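Local coordinates for malonyl CoA-acyl carrier protein transacylase (Staphylococcus aureus, PDB 3IM9) that transfers the malonyl group from malonyl-CoA to the holo acyl carrier protein, supplying malonyl-ACP for fatty acid biosynthesis, at residues A[269-274]-A[293-298]. Sequence-based numbering, arbitrary orientation.
Sequences WLIDQG and KINRDV
I271 reaches from the last turn of helix 263-272 to N295 and V298, the one residue of 269-274 that touches 293-298. From CB the chain forks. The CG2 branch lies anti to the backbone N and meets the side-chain amide nitrogen of N295, with I271 CG2 4.0 Å from N295 ND2. The other branch crosses V298 at an angle, with I271 CG1 4.1 Å from V298 CG1, and runs on extended (chi2 175°) to its tip. There CD1 presses on N295, 3.6 Å from N295 CB, with N295 ND2 also close, and still touches V298 CG1 at 4.0 Å. The contact ties the end of helix 263-272, which leads into strand 275-281, to the turn after helix 286-294, the helix of the beta-alpha-beta crossover from strand 275-281 to its parallel neighbour 299-303; F278 of the first strand touches both I271 and V298. G274 closes the first helix in a Schellman motif, its N bonded to I271 O. After the second helix N295 makes an Asx turn: D297 N donates to N295 OD1 over 2.7 Å, tilted 17° from the carbonyl plane, and V298 N adds a weak bond to the same oxygen. Gripped this way, the amide turns its ND2 toward I271.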
ATOM      1  N   TRP A 269      -7.270  -6.791  13.077  1.00 13.48           N
ATOM      2  CA  TRP A 269      -7.806  -8.123  12.760  1.00 11.90           C
ATOM      3  C   TRP A 269      -6.667  -9.096  12.858  1.00 13.74           C
ATOM      4  O   TRP A 269      -6.824 -10.204  13.393  1.00 14.01           O
ATOM      5  CB  TRP A 269      -8.404  -8.114  11.385  1.00 12.38           C
ATOM      6  CG  TRP A 269      -9.089  -9.419  11.040  1.00 13.49           C
ATOM      7  CD1 TRP A 269     -10.443  -9.718  11.222  1.00 15.40           C
ATOM      8  CD2 TRP A 269      -8.514 -10.557  10.375  1.00 14.35           C
ATOM      9  NE1 TRP A 269     -10.725 -10.973  10.704  1.00 15.88           N
ATOM     10  CE2 TRP A 269      -9.563 -11.525  10.201  1.00 12.96           C
ATOM     11  CE3 TRP A 269      -7.183 -10.885   9.957  1.00 14.37           C
ATOM     12  CZ2 TRP A 269      -9.322 -12.777   9.585  1.00 15.35           C
ATOM     13  CZ3 TRP A 269      -6.952 -12.103   9.328  1.00 13.68           C
ATOM     14  CH2 TRP A 269      -8.025 -13.036   9.160  1.00 15.97           C
ATOM     15  N   LEU A 270      -5.469  -8.692  12.430  1.00 14.60           N
ATOM     16  CA  LEU A 270      -4.382  -9.606  12.427  1.00 14.15           C
ATOM     17  C   LEU A 270      -3.934  -9.849  13.818  1.00 14.03           C
ATOM     18  O   LEU A 270      -3.676 -11.037  14.185  1.00 15.66           O
ATOM     19  CB  LEU A 270      -3.185  -8.969  11.619  1.00 14.22           C
ATOM     20  CG  LEU A 270      -3.434  -9.239  10.147  1.00 11.93           C
ATOM     21  CD1 LEU A 270      -2.408  -8.382   9.304  1.00 14.44           C
ATOM     22  CD2 LEU A 270      -3.281 -10.693   9.746  1.00 12.95           C
ATOM     23  N   ILE A 271      -3.910  -8.817  14.641  1.00 12.82           N
ATOM     24  CA  ILE A 271      -3.500  -8.997  16.065  1.00 14.41           C
ATOM     25  C   ILE A 271      -4.558  -9.890  16.789  1.00 15.87           C
ATOM     26  O   ILE A 271      -4.155 -10.804  17.564  1.00 15.79           O
ATOM     27  CB  ILE A 271      -3.367  -7.650  16.723  1.00 14.63           C
ATOM     28  CG1 ILE A 271      -2.180  -6.888  16.047  1.00 15.63           C
ATOM     29  CG2 ILE A 271      -3.113  -7.820  18.248  1.00 16.45           C
ATOM     30  CD1 ILE A 271      -2.030  -5.459  16.540  1.00 14.00           C
ATOM     31  N   ASP A 272      -5.812  -9.738  16.452  1.00 13.41           N
ATOM     32  CA  ASP A 272      -6.835 -10.590  17.035  1.00 16.47           C
ATOM     33  C   ASP A 272      -6.752 -12.061  16.569  1.00 16.84           C
ATOM     34  O   ASP A 272      -7.348 -12.908  17.183  1.00 14.33           O
ATOM     35  CB  ASP A 272      -8.181 -10.021  16.685  1.00 20.00           C
ATOM     36  CG  ASP A 272      -8.505  -8.741  17.425  1.00 20.00           C
ATOM     37  OD1 ASP A 272      -7.800  -8.318  18.325  1.00 20.00           O
ATOM     38  OD2 ASP A 272      -9.510  -8.164  17.040  1.00 20.00           O
ATOM     39  N   GLN A 273      -6.008 -12.353  15.524  1.00 16.21           N
ATOM     40  CA  GLN A 273      -5.772 -13.748  15.178  1.00 16.23           C
ATOM     41  C   GLN A 273      -4.501 -14.304  15.772  1.00 15.59           C
ATOM     42  O   GLN A 273      -4.102 -15.499  15.471  1.00 20.28           O
ATOM     43  CB  GLN A 273      -5.627 -13.947  13.692  1.00 16.72           C
ATOM     44  CG  GLN A 273      -6.746 -13.388  12.833  1.00 15.27           C
ATOM     45  CD  GLN A 273      -8.158 -13.461  13.434  1.00 17.86           C
ATOM     46  OE1 GLN A 273      -8.889 -12.432  13.547  1.00 20.61           O
ATOM     47  NE2 GLN A 273      -8.567 -14.652  13.769  1.00 13.87           N
ATOM     48  N   GLY A 274      -3.831 -13.499  16.544  1.00 14.60           N
ATOM     49  CA  GLY A 274      -2.564 -13.918  17.184  1.00 16.20           C
ATOM     50  C   GLY A 274      -1.269 -13.505  16.489  1.00 15.95           C
ATOM     51  O   GLY A 274      -0.216 -13.987  16.839  1.00 17.45           O
ATOM     52  N   LYS A 293       1.831   2.806  16.559  1.00 15.54           N
ATOM     53  CA  LYS A 293       0.807   3.691  17.114  1.00 16.94           C
ATOM     54  C   LYS A 293      -0.492   2.976  17.344  1.00 17.83           C
ATOM     55  O   LYS A 293      -1.325   3.423  18.096  1.00 19.57           O
ATOM     56  CB  LYS A 293       0.586   4.919  16.187  1.00 16.25           C
ATOM     57  CG  LYS A 293       1.795   5.905  16.256  1.00 26.71           C
ATOM     58  CD  LYS A 293       1.843   7.012  15.119  1.00 36.55           C
ATOM     59  CE  LYS A 293       3.300   7.556  14.783  1.00 42.31           C
ATOM     60  NZ  LYS A 293       3.540   7.974  13.335  1.00 42.31           N
ATOM     61  N   ILE A 294      -0.696   1.883  16.633  1.00 15.57           N
ATOM     62  CA  ILE A 294      -1.914   1.040  16.785  1.00 15.68           C
ATOM     63  C   ILE A 294      -1.763   0.107  17.999  1.00 18.11           C
ATOM     64  O   ILE A 294      -2.726  -0.088  18.766  1.00 18.45           O
ATOM     65  CB  ILE A 294      -2.213   0.213  15.505  1.00 16.39           C
ATOM     66  CG1 ILE A 294      -2.628   1.206  14.381  1.00 14.52           C
ATOM     67  CG2 ILE A 294      -3.391  -0.848  15.736  1.00 13.51           C
ATOM     68  CD1 ILE A 294      -2.505   0.625  12.959  1.00 14.15           C
ATOM     69  N   ASN A 295      -0.617  -0.567  18.091  1.00 17.63           N
ATOM     70  CA  ASN A 295      -0.381  -1.512  19.198  1.00 16.81           C
ATOM     71  C   ASN A 295       1.090  -1.498  19.547  1.00 18.53           C
ATOM     72  O   ASN A 295       1.958  -1.850  18.732  1.00 16.69           O
ATOM     73  CB  ASN A 295      -0.856  -2.926  18.812  1.00 16.70           C
ATOM     74  CG  ASN A 295      -0.708  -3.886  19.960  1.00 19.53           C
ATOM     75  OD1 ASN A 295       0.417  -4.036  20.507  1.00 19.91           O
ATOM     76  ND2 ASN A 295      -1.800  -4.605  20.259  1.00 21.22           N
ATOM     77  N   ARG A 296       1.403  -1.060  20.759  1.00 20.09           N
ATOM     78  CA  ARG A 296       2.800  -0.900  21.135  1.00 23.85           C
ATOM     79  C   ARG A 296       3.483  -2.152  21.637  1.00 24.28           C
ATOM     80  O   ARG A 296       4.671  -2.087  21.910  1.00 25.03           O
ATOM     81  CB  ARG A 296       2.982   0.239  22.176  1.00 25.34           C
ATOM     82  CG  ARG A 296       2.215   0.001  23.447  1.00 32.58           C
ATOM     83  CD  ARG A 296       2.582   0.993  24.590  1.00 47.62           C
ATOM     84  NE  ARG A 296       2.057   2.362  24.387  1.00 56.64           N
ATOM     85  CZ  ARG A 296       1.824   3.244  25.367  1.00 60.06           C
ATOM     86  NH1 ARG A 296       2.039   2.919  26.636  1.00 61.91           N
ATOM     87  NH2 ARG A 296       1.374   4.462  25.086  1.00 62.08           N
ATOM     88  N   ASP A 297       2.781  -3.278  21.684  1.00 24.18           N
ATOM     89  CA  ASP A 297       3.318  -4.501  22.237  1.00 25.52           C
ATOM     90  C   ASP A 297       3.764  -5.498  21.191  1.00 24.01           C
ATOM     91  O   ASP A 297       4.481  -6.437  21.520  1.00 25.04           O
ATOM     92  CB  ASP A 297       2.279  -5.234  23.097  1.00 26.81           C
ATOM     93  CG  ASP A 297       1.893  -4.471  24.361  1.00 33.71           C
ATOM     94  OD1 ASP A 297       2.745  -3.735  24.896  1.00 36.71           O
ATOM     95  OD2 ASP A 297       0.739  -4.630  24.793  1.00 40.68           O
ATOM     96  N   VAL A 298       3.282  -5.404  19.957  1.00 20.07           N
ATOM     97  CA  VAL A 298       3.704  -6.368  18.968  1.00 18.19           C
ATOM     98  C   VAL A 298       5.154  -6.110  18.463  1.00 17.97           C
ATOM     99  O   VAL A 298       5.647  -4.988  18.448  1.00 18.08           O
ATOM    100  CB  VAL A 298       2.746  -6.414  17.730  1.00 17.56           C
ATOM    101  CG1 VAL A 298       1.340  -6.881  18.184  1.00 18.58           C
ATOM    102  CG2 VAL A 298       2.680  -5.045  16.928  1.00 17.04           C
TER